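Local coordinates for histone-lysine N-methyltransferase SETMAR (Homo sapiens, PDB 3BO5), which transfers methyl groups from S-adenosyl-L-methionine to a lysine of histone H3 through this SET-domain part, and acts in DNA double-strand break repair, at residues Phe126-Phe131 with Leu140-Phe145. The protein carries 2 engineered substitutions. Numbering follows the deposited sequence.
Sequences FHFQVF and LRTLEF
Glu144 OE1 is gripped twice by His127: backbone N and ring ND1 each donate to OE1 at 2.7 Å, from opposite faces of the carboxylate plane. The ND1 bond, nearly along the C-O bond with OE1 in the imidazole plane, holds the ring in its rotation. The same carboxylate meets the edge of the Phe126 ring, Glu144 CD lying 3.9 Å from Phe126 CD1. At the other end Gln129 and Arg141, a hydrogen-bonded antiparallel pair, run their side chains alongside each other. Gln129 OE1 accepts from Arg141 NE at 2.7 Å and from Arg141 NH2 at 2.8 Å, and OE1 lies in the guanidinium plane. That plane lies flat on the Phe131 ring (6° between planes), an off-centre cation-pi contact, while Arg141 CD sits over the ring centre, 3.8 Å from the centroid. Arg141 CG stands between backbone N and carbonyl carbon (chi1 64°), which brings it to Phe131 CD2. Leu143 CD2 packs against Gln129 CB. On the other sheet face, with Phe128 and Thr142, Leu140 CD1 touches Val130 CG2 at 3.7 Å. These strands, 128-132 and 138-142, form a beta hairpin of the SET domain: strand 27-29 flanks the first and strand 244-247 the second, with Trp29 touching Gln129, Phe131 and Arg141, and Leu245 touching Phe128 and Leu140.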
# COMPACT_ATOMS: atom_id res chain seq x y z
N PHE A 126 -4.02 -10.28 8.92
CA PHE A 126 -5.02 -9.84 9.91
C PHE A 126 -6.38 -9.74 9.28
O PHE A 126 -6.48 -9.61 8.07
CB PHE A 126 -4.62 -8.48 10.49
CG PHE A 126 -3.24 -8.48 11.11
CD1 PHE A 126 -3.09 -9.03 12.41
CD2 PHE A 126 -2.13 -8.01 10.41
CE1 PHE A 126 -1.81 -9.08 13.00
CE2 PHE A 126 -0.88 -8.02 10.94
CZ PHE A 126 -0.68 -8.58 12.25
N HIS A 127 -7.42 -9.75 10.13
CA HIS A 127 -8.78 -9.58 9.67
C HIS A 127 -9.12 -8.10 9.72
O HIS A 127 -9.15 -7.50 10.81
CB HIS A 127 -9.69 -10.37 10.61
CG HIS A 127 -9.53 -11.85 10.46
ND1 HIS A 127 -8.54 -12.55 11.11
CD2 HIS A 127 -10.23 -12.75 9.73
CE1 HIS A 127 -8.64 -13.83 10.79
NE2 HIS A 127 -9.64 -13.98 9.95
N PHE A 128 -9.41 -7.57 8.54
CA PHE A 128 -9.82 -6.19 8.41
C PHE A 128 -11.26 -6.08 8.13
O PHE A 128 -11.92 -7.09 7.87
CB PHE A 128 -9.06 -5.57 7.24
CG PHE A 128 -7.58 -5.71 7.39
CD1 PHE A 128 -6.91 -5.15 8.46
CD2 PHE A 128 -6.82 -6.34 6.40
CE1 PHE A 128 -5.52 -5.29 8.63
CE2 PHE A 128 -5.42 -6.47 6.57
CZ PHE A 128 -4.77 -5.96 7.68
N GLN A 129 -11.79 -4.86 8.18
CA GLN A 129 -13.22 -4.62 7.93
C GLN A 129 -13.34 -3.27 7.27
O GLN A 129 -12.72 -2.29 7.75
CB GLN A 129 -13.96 -4.67 9.26
CG GLN A 129 -15.43 -4.58 9.16
CD GLN A 129 -16.06 -4.32 10.52
OE1 GLN A 129 -16.00 -3.23 11.05
NE2 GLN A 129 -16.62 -5.37 11.12
N VAL A 130 -14.07 -3.25 6.17
CA VAL A 130 -14.35 -1.95 5.51
C VAL A 130 -15.55 -1.44 6.26
O VAL A 130 -16.56 -2.17 6.48
CB VAL A 130 -14.65 -2.16 4.06
CG1 VAL A 130 -15.12 -0.89 3.45
CG2 VAL A 130 -13.44 -2.67 3.38
N PHE A 131 -15.55 -0.19 6.68
CA PHE A 131 -16.67 0.26 7.55
C PHE A 131 -17.05 1.69 7.28
O PHE A 131 -16.26 2.43 6.77
CB PHE A 131 -16.32 0.13 9.04
CG PHE A 131 -15.32 1.17 9.53
CD1 PHE A 131 -15.72 2.22 10.39
CD2 PHE A 131 -14.02 1.14 9.08
CE1 PHE A 131 -14.77 3.21 10.85
CE2 PHE A 131 -13.07 2.13 9.51
CZ PHE A 131 -13.48 3.15 10.38
N LEU A 140 -11.07 1.64 6.34
CA LEU A 140 -10.60 0.26 6.67
C LEU A 140 -10.16 0.29 8.10
O LEU A 140 -9.38 1.18 8.53
CB LEU A 140 -9.45 -0.13 5.75
CG LEU A 140 -9.10 -1.62 5.80
CD1 LEU A 140 -10.21 -2.39 5.14
CD2 LEU A 140 -7.77 -1.85 5.07
N ARG A 141 -10.62 -0.71 8.86
CA ARG A 141 -10.09 -0.84 10.22
C ARG A 141 -9.66 -2.29 10.46
O ARG A 141 -10.04 -3.16 9.74
CB ARG A 141 -11.09 -0.35 11.29
CG ARG A 141 -12.37 -1.19 11.34
CD ARG A 141 -13.33 -0.57 12.38
NE ARG A 141 -14.66 -1.13 12.21
CZ ARG A 141 -15.75 -0.59 12.78
NH1 ARG A 141 -15.61 0.53 13.53
NH2 ARG A 141 -16.95 -1.12 12.64
N THR A 142 -8.81 -2.44 11.45
CA THR A 142 -8.45 -3.79 11.84
C THR A 142 -9.45 -4.30 12.89
O THR A 142 -9.92 -3.55 13.76
CB THR A 142 -7.02 -3.83 12.34
OG1 THR A 142 -6.72 -5.19 12.68
CG2 THR A 142 -6.77 -2.96 13.58
N LEU A 143 -9.73 -5.59 12.83
CA LEU A 143 -10.55 -6.18 13.89
C LEU A 143 -9.68 -6.87 14.89
O LEU A 143 -10.22 -7.49 15.84
CB LEU A 143 -11.52 -7.22 13.31
CG LEU A 143 -12.51 -6.68 12.32
CD1 LEU A 143 -13.39 -7.78 11.67
CD2 LEU A 143 -13.32 -5.58 12.93
N GLU A 144 -8.39 -6.76 14.73
CA GLU A 144 -7.48 -7.33 15.71
C GLU A 144 -6.22 -6.57 15.94
O GLU A 144 -5.85 -5.67 15.18
CB GLU A 144 -7.16 -8.74 15.33
CG GLU A 144 -6.66 -8.93 13.98
CD GLU A 144 -6.47 -10.43 13.64
OE1 GLU A 144 -6.95 -10.87 12.58
OE2 GLU A 144 -5.94 -11.18 14.50
N PHE A 145 -5.53 -6.87 17.04
CA PHE A 145 -4.35 -6.16 17.38
C PHE A 145 -3.28 -6.35 16.29
O PHE A 145 -3.02 -7.47 15.89
CB PHE A 145 -3.77 -6.69 18.69
CG PHE A 145 -2.69 -5.86 19.23
CD1 PHE A 145 -2.97 -4.69 19.95
CD2 PHE A 145 -1.38 -6.25 19.11
CE1 PHE A 145 -1.94 -3.91 20.45
CE2 PHE A 145 -0.34 -5.48 19.66
CZ PHE A 145 -0.62 -4.31 20.31